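Putative phosphatase (Bacteroides thetaiotaomicron, PDB 3KYA) is of unknown function, possibly a phosphatase, and binds zinc ions, joining an IPT/TIG domain to a ring of antiparallel beta sheets. Local coordinates at residues D434-G448 with V460-S472. Numbering follows the deposited sequence.
Sequences DGDLREVARFRDVSG and VHDQVGHTIRTIS. With EDO (1,2-ethanediol), chain C.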
loop_
_atom_site.group_PDB
_atom_site.type_symbol
_atom_site.label_atom_id
_atom_site.label_comp_id
_atom_site.label_asym_id
_atom_site.label_seq_id
_atom_site.Cartn_x
_atom_site.Cartn_y
_atom_site.Cartn_z
ATOM N N ASP A 434 -12.143 6.775 -21.184
ATOM C CA ASP A 434 -11.376 7.781 -20.482
ATOM C C ASP A 434 -11.965 7.932 -19.077
ATOM O O ASP A 434 -13.081 7.455 -18.815
ATOM C CB ASP A 434 -11.415 9.109 -21.258
ATOM C CG ASP A 434 -10.488 9.101 -22.484
ATOM O OD1 ASP A 434 -9.480 8.375 -22.473
ATOM O OD2 ASP A 434 -10.762 9.835 -23.449
ATOM N N GLY A 435 -11.229 8.593 -18.185
ATOM C CA GLY A 435 -11.717 8.862 -16.829
ATOM C C GLY A 435 -10.936 8.233 -15.681
ATOM O O GLY A 435 -9.713 8.048 -15.745
ATOM N N ASP A 436 -11.672 7.897 -14.624
ATOM C CA ASP A 436 -11.094 7.393 -13.385
ATOM C C ASP A 436 -10.114 6.257 -13.649
ATOM O O ASP A 436 -10.451 5.292 -14.333
ATOM C CB ASP A 436 -12.212 6.982 -12.411
ATOM C CG ASP A 436 -11.682 6.599 -11.051
ATOM O OD1 ASP A 436 -11.070 5.522 -10.933
ATOM O OD2 ASP A 436 -11.916 7.354 -10.089
ATOM N N LEU A 437 -8.910 6.391 -13.097
ATOM C CA LEU A 437 -7.803 5.445 -13.346
ATOM C C LEU A 437 -8.119 3.940 -13.206
ATOM O O LEU A 437 -7.682 3.154 -14.062
ATOM C CB LEU A 437 -6.588 5.770 -12.458
ATOM C CG LEU A 437 -5.924 7.152 -12.554
ATOM C CD1 LEU A 437 -4.566 7.139 -11.874
ATOM C CD2 LEU A 437 -5.760 7.645 -14.001
ATOM N N ARG A 438 -8.861 3.543 -12.159
ATOM C CA ARG A 438 -9.137 2.107 -11.965
ATOM C C ARG A 438 -10.622 1.730 -11.956
ATOM O O ARG A 438 -10.950 0.547 -12.027
ATOM C CB ARG A 438 -8.424 1.604 -10.702
ATOM C CG ARG A 438 -6.896 1.759 -10.752
ATOM C CD ARG A 438 -6.183 0.728 -11.636
ATOM N NE ARG A 438 -6.132 -0.580 -10.980
ATOM C CZ ARG A 438 -6.825 -1.647 -11.353
ATOM N NH1 ARG A 438 -7.607 -1.611 -12.419
ATOM N NH2 ARG A 438 -6.708 -2.765 -10.662
ATOM N N GLU A 439 -11.524 2.708 -11.896
ATOM C CA GLU A 439 -12.958 2.409 -11.948
ATOM C C GLU A 439 -13.567 2.465 -13.337
ATOM O O GLU A 439 -14.570 1.805 -13.584
ATOM C CB GLU A 439 -13.760 3.367 -11.041
ATOM C CG GLU A 439 -13.552 3.127 -9.580
ATOM C CD GLU A 439 -13.815 1.669 -9.184
ATOM O OE1 GLU A 439 -14.834 1.085 -9.582
ATOM O OE2 GLU A 439 -12.965 1.110 -8.489
ATOM N N VAL A 440 -12.981 3.257 -14.237
ATOM C CA VAL A 440 -13.567 3.461 -15.563
ATOM C C VAL A 440 -12.582 3.303 -16.736
ATOM O O VAL A 440 -12.886 2.600 -17.707
ATOM C CB VAL A 440 -14.230 4.878 -15.650
ATOM C CG1 VAL A 440 -14.771 5.143 -17.053
ATOM C CG2 VAL A 440 -15.361 5.049 -14.582
ATOM N N ALA A 441 -11.436 3.988 -16.658
ATOM C CA ALA A 441 -10.467 4.021 -17.765
ATOM C C ALA A 441 -9.976 2.639 -18.247
ATOM O O ALA A 441 -9.717 1.731 -17.434
ATOM C CB ALA A 441 -9.263 4.887 -17.383
ATOM N N ARG A 442 -9.854 2.505 -19.570
ATOM C CA ARG A 442 -9.314 1.288 -20.191
ATOM C C ARG A 442 -8.432 1.628 -21.370
ATOM O O ARG A 442 -8.591 2.680 -21.984
ATOM C CB ARG A 442 -10.423 0.352 -20.658
ATOM C CG ARG A 442 -11.193 -0.269 -19.515
ATOM C CD ARG A 442 -12.151 -1.342 -19.979
ATOM N NE ARG A 442 -13.229 -0.840 -20.814
ATOM C CZ ARG A 442 -14.208 -1.599 -21.302
ATOM N NH1 ARG A 442 -14.213 -2.910 -21.074
ATOM N NH2 ARG A 442 -15.178 -1.062 -22.036
ATOM N N PHE A 443 -7.509 0.713 -21.663
ATOM C CA PHE A 443 -6.611 0.803 -22.803
ATOM C C PHE A 443 -6.726 -0.495 -23.591
ATOM O O PHE A 443 -7.384 -1.446 -23.138
ATOM C CB PHE A 443 -5.146 0.925 -22.356
ATOM C CG PHE A 443 -4.833 2.118 -21.460
ATOM C CD1 PHE A 443 -4.457 3.340 -22.003
ATOM C CD2 PHE A 443 -4.822 1.984 -20.070
ATOM C CE1 PHE A 443 -4.150 4.435 -21.172
ATOM C CE2 PHE A 443 -4.494 3.047 -19.251
ATOM C CZ PHE A 443 -4.165 4.281 -19.799
ATOM N N ARG A 444 -6.136 -0.525 -24.787
ATOM C CA ARG A 444 -5.957 -1.780 -25.524
ATOM C C ARG A 444 -4.448 -2.028 -25.380
ATOM O O ARG A 444 -3.857 -1.570 -24.388
ATOM C CB ARG A 444 -6.479 -1.704 -26.963
ATOM C CG ARG A 444 -7.975 -1.356 -27.021
ATOM C CD ARG A 444 -8.601 -1.535 -28.376
ATOM N NE ARG A 444 -8.666 -2.949 -28.736
ATOM C CZ ARG A 444 -9.402 -3.450 -29.717
ATOM N NH1 ARG A 444 -10.158 -2.661 -30.471
ATOM N NH2 ARG A 444 -9.378 -4.752 -29.942
ATOM N N ASP A 445 -3.805 -2.753 -26.297
ATOM C CA ASP A 445 -2.354 -3.013 -26.150
ATOM C C ASP A 445 -1.551 -1.698 -26.019
ATOM O O ASP A 445 -1.606 -0.846 -26.906
ATOM C CB ASP A 445 -1.802 -3.822 -27.325
ATOM C CG ASP A 445 -2.544 -5.130 -27.558
ATOM O OD1 ASP A 445 -3.810 -5.128 -27.606
ATOM O OD2 ASP A 445 -1.841 -6.153 -27.744
ATOM N N VAL A 446 -0.794 -1.558 -24.934
ATOM C CA VAL A 446 -0.011 -0.341 -24.644
ATOM C C VAL A 446 1.491 -0.621 -24.715
ATOM O O VAL A 446 1.995 -1.507 -24.032
ATOM C CB VAL A 446 -0.406 0.285 -23.272
ATOM C CG1 VAL A 446 -1.691 1.105 -23.408
ATOM C CG2 VAL A 446 -0.534 -0.798 -22.176
ATOM N N SER A 447 2.204 0.175 -25.511
ATOM C CA SER A 447 3.637 -0.053 -25.788
ATOM C C SER A 447 4.596 1.085 -25.411
ATOM O O SER A 447 5.760 0.830 -25.093
ATOM C CB SER A 447 3.812 -0.372 -27.289
ATOM O OG SER A 447 3.299 0.684 -28.104
ATOM N N GLY A 448 4.115 2.323 -25.472
ATOM C CA GLY A 448 4.928 3.509 -25.198
ATOM C C GLY A 448 4.446 4.298 -23.993
ATOM O O GLY A 448 3.243 4.321 -23.695
ATOM N N VAL A 460 0.796 8.143 -23.180
ATOM C CA VAL A 460 0.802 6.715 -23.382
ATOM C C VAL A 460 0.508 6.382 -24.833
ATOM O O VAL A 460 -0.423 6.934 -25.399
ATOM C CB VAL A 460 -0.311 6.065 -22.548
ATOM C CG1 VAL A 460 -0.272 4.547 -22.708
ATOM C CG2 VAL A 460 -0.204 6.492 -21.063
ATOM N N HIS A 461 1.275 5.469 -25.429
ATOM C CA HIS A 461 0.988 5.015 -26.773
ATOM C C HIS A 461 0.154 3.741 -26.709
ATOM O O HIS A 461 0.665 2.668 -26.338
ATOM C CB HIS A 461 2.261 4.795 -27.586
ATOM C CG HIS A 461 2.009 4.224 -28.944
ATOM N ND1 HIS A 461 2.837 3.283 -29.528
ATOM C CD2 HIS A 461 0.970 4.394 -29.798
ATOM C CE1 HIS A 461 2.349 2.952 -30.711
ATOM N NE2 HIS A 461 1.208 3.595 -30.892
ATOM N N ASP A 462 -1.129 3.878 -27.050
ATOM C CA ASP A 462 -2.090 2.776 -27.042
ATOM C C ASP A 462 -2.076 2.241 -28.487
ATOM O O ASP A 462 -2.793 2.713 -29.370
ATOM C CB ASP A 462 -3.442 3.297 -26.576
ATOM C CG ASP A 462 -4.459 2.206 -26.312
ATOM O OD1 ASP A 462 -4.376 1.129 -26.921
ATOM O OD2 ASP A 462 -5.384 2.469 -25.511
ATOM N N GLN A 463 -1.176 1.286 -28.692
ATOM C CA GLN A 463 -0.915 0.700 -30.007
ATOM C C GLN A 463 -2.142 0.153 -30.718
ATOM O O GLN A 463 -2.330 0.438 -31.898
ATOM C CB GLN A 463 0.107 -0.437 -29.889
ATOM C CG GLN A 463 0.504 -1.064 -31.216
ATOM C CD GLN A 463 1.031 -2.480 -31.047
ATOM O OE1 GLN A 463 1.288 -2.928 -29.926
ATOM N NE2 GLN A 463 1.188 -3.190 -32.153
ATOM N N VAL A 464 -2.964 -0.638 -30.023
ATOM C CA VAL A 464 -4.141 -1.252 -30.663
ATOM C C VAL A 464 -5.379 -0.328 -30.653
ATOM O O VAL A 464 -6.212 -0.392 -31.546
ATOM C CB VAL A 464 -4.367 -2.706 -30.132
ATOM C CG1 VAL A 464 -5.708 -3.278 -30.582
ATOM C CG2 VAL A 464 -3.216 -3.616 -30.620
ATOM N N GLY A 465 -5.458 0.587 -29.695
ATOM C CA GLY A 465 -6.482 1.630 -29.761
ATOM C C GLY A 465 -6.147 2.644 -30.864
ATOM O O GLY A 465 -7.016 3.409 -31.326
ATOM N N HIS A 466 -4.884 2.631 -31.307
ATOM C CA HIS A 466 -4.356 3.547 -32.335
ATOM C C HIS A 466 -4.438 5.015 -31.889
ATOM O O HIS A 466 -4.710 5.935 -32.696
ATOM C CB HIS A 466 -5.044 3.367 -33.690
ATOM C CG HIS A 466 -5.105 1.939 -34.158
ATOM N ND1 HIS A 466 -4.199 0.981 -33.753
ATOM C CD2 HIS A 466 -5.908 1.336 -35.070
ATOM C CE1 HIS A 466 -4.491 -0.170 -34.339
ATOM N NE2 HIS A 466 -5.517 0.022 -35.151
ATOM N N THR A 467 -4.154 5.222 -30.608
ATOM C CA THR A 467 -4.236 6.533 -29.981
ATOM C C THR A 467 -3.060 6.862 -29.061
ATOM O O THR A 467 -2.315 5.971 -28.588
ATOM C CB THR A 467 -5.493 6.624 -29.080
ATOM O OG1 THR A 467 -5.543 5.481 -28.210
ATOM C CG2 THR A 467 -6.779 6.653 -29.909
ATOM N N ILE A 468 -2.895 8.162 -28.841
ATOM C CA ILE A 468 -2.014 8.666 -27.810
ATOM C C ILE A 468 -2.973 9.095 -26.701
ATOM O O ILE A 468 -3.888 9.900 -26.944
ATOM C CB ILE A 468 -1.163 9.859 -28.246
ATOM C CG1 ILE A 468 -0.268 9.511 -29.447
ATOM C CG2 ILE A 468 -0.333 10.344 -27.075
ATOM C CD1 ILE A 468 0.716 8.344 -29.221
ATOM N N ARG A 469 -2.783 8.528 -25.507
ATOM C CA ARG A 469 -3.600 8.803 -24.334
ATOM C C ARG A 469 -2.799 9.665 -23.361
ATOM O O ARG A 469 -1.573 9.751 -23.459
ATOM C CB ARG A 469 -4.001 7.512 -23.618
ATOM C CG ARG A 469 -4.590 6.429 -24.490
ATOM C CD ARG A 469 -5.957 6.763 -25.008
ATOM N NE ARG A 469 -6.988 6.766 -23.971
ATOM C CZ ARG A 469 -7.593 5.683 -23.490
ATOM N NH1 ARG A 469 -7.266 4.462 -23.912
ATOM N NH2 ARG A 469 -8.545 5.822 -22.571
ATOM N N THR A 470 -3.502 10.325 -22.453
ATOM C CA THR A 470 -2.866 11.118 -21.423
ATOM C C THR A 470 -3.314 10.628 -20.057
ATOM O O THR A 470 -4.394 10.058 -19.931
ATOM C CB THR A 470 -3.234 12.620 -21.518
ATOM O OG1 THR A 470 -4.657 12.781 -21.468
ATOM C CG2 THR A 470 -2.699 13.228 -22.810
ATOM N N ILE A 471 -2.466 10.816 -19.049
ATOM C CA ILE A 471 -2.870 10.618 -17.655
ATOM C C ILE A 471 -2.441 11.911 -17.000
ATOM O O ILE A 471 -1.243 12.219 -16.940
ATOM C CB ILE A 471 -2.230 9.429 -16.964
ATOM C CG1 ILE A 471 -2.491 8.155 -17.772
ATOM C CG2 ILE A 471 -2.801 9.319 -15.528
ATOM C CD1 ILE A 471 -1.790 6.881 -17.227
ATOM N N SER A 472 -3.416 12.681 -16.530
ATOM C CA SER A 472 -3.152 14.005 -15.970
ATOM C C SER A 472 -4.282 14.424 -15.054
ATOM O O SER A 472 -5.353 13.813 -15.066
ATOM C CB SER A 472 -3.010 15.031 -17.092
ATOM O OG SER A 472 -4.185 15.093 -17.870
HETATM C C1 EDO C . -11.986 11.952 -11.171
HETATM O O1 EDO C . -13.049 12.458 -11.988
HETATM C C2 EDO C . -11.890 10.440 -11.297
HETATM O O2 EDO C . -13.019 9.830 -10.664
#
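Strands 446-452 and 457-462 form a beta hairpin. Strand 467-473 lies beside it in one antiparallel blade of a ring consistent with a six-bladed beta-propeller, which also takes in strand 105-110 from earlier in the chain. His461 N gives a 2.9 Å bond to Gly448 O. Ser447 N bonds His461 O, so Ser447 and Gly448 both face His461, a classic beta bulge. Arg469 reaches across to the loop before strand 446-452. Its chain bends at chi2 and chi3 (both -70°), which turns the guanidinium back to the loop. Arg469 NH1 and NH2 grip Arg442 O end-on, at 2.9 Å and 3.2 Å. Arg469 NH2 also makes a salt bridge to Asp434 OD1 at 2.7 Å, on the anti side, tilted out of the carboxylate plane. Phe443 CE1 lies over one guanidinium face, offset toward its rim. Asp462 OD2 accepts Arg444 N at 3.2 Å and also forms a salt bridge with Arg469 NH1, whose hydrogen bond is weak. A leucine in place of Arg469 would probably strand the Arg442 carbonyl and leave Asp434 and Asp462 without their shared positive charge. One buried cation thus ties two carboxylates and a loop carbonyl together, and probably offsets much of their negative charge.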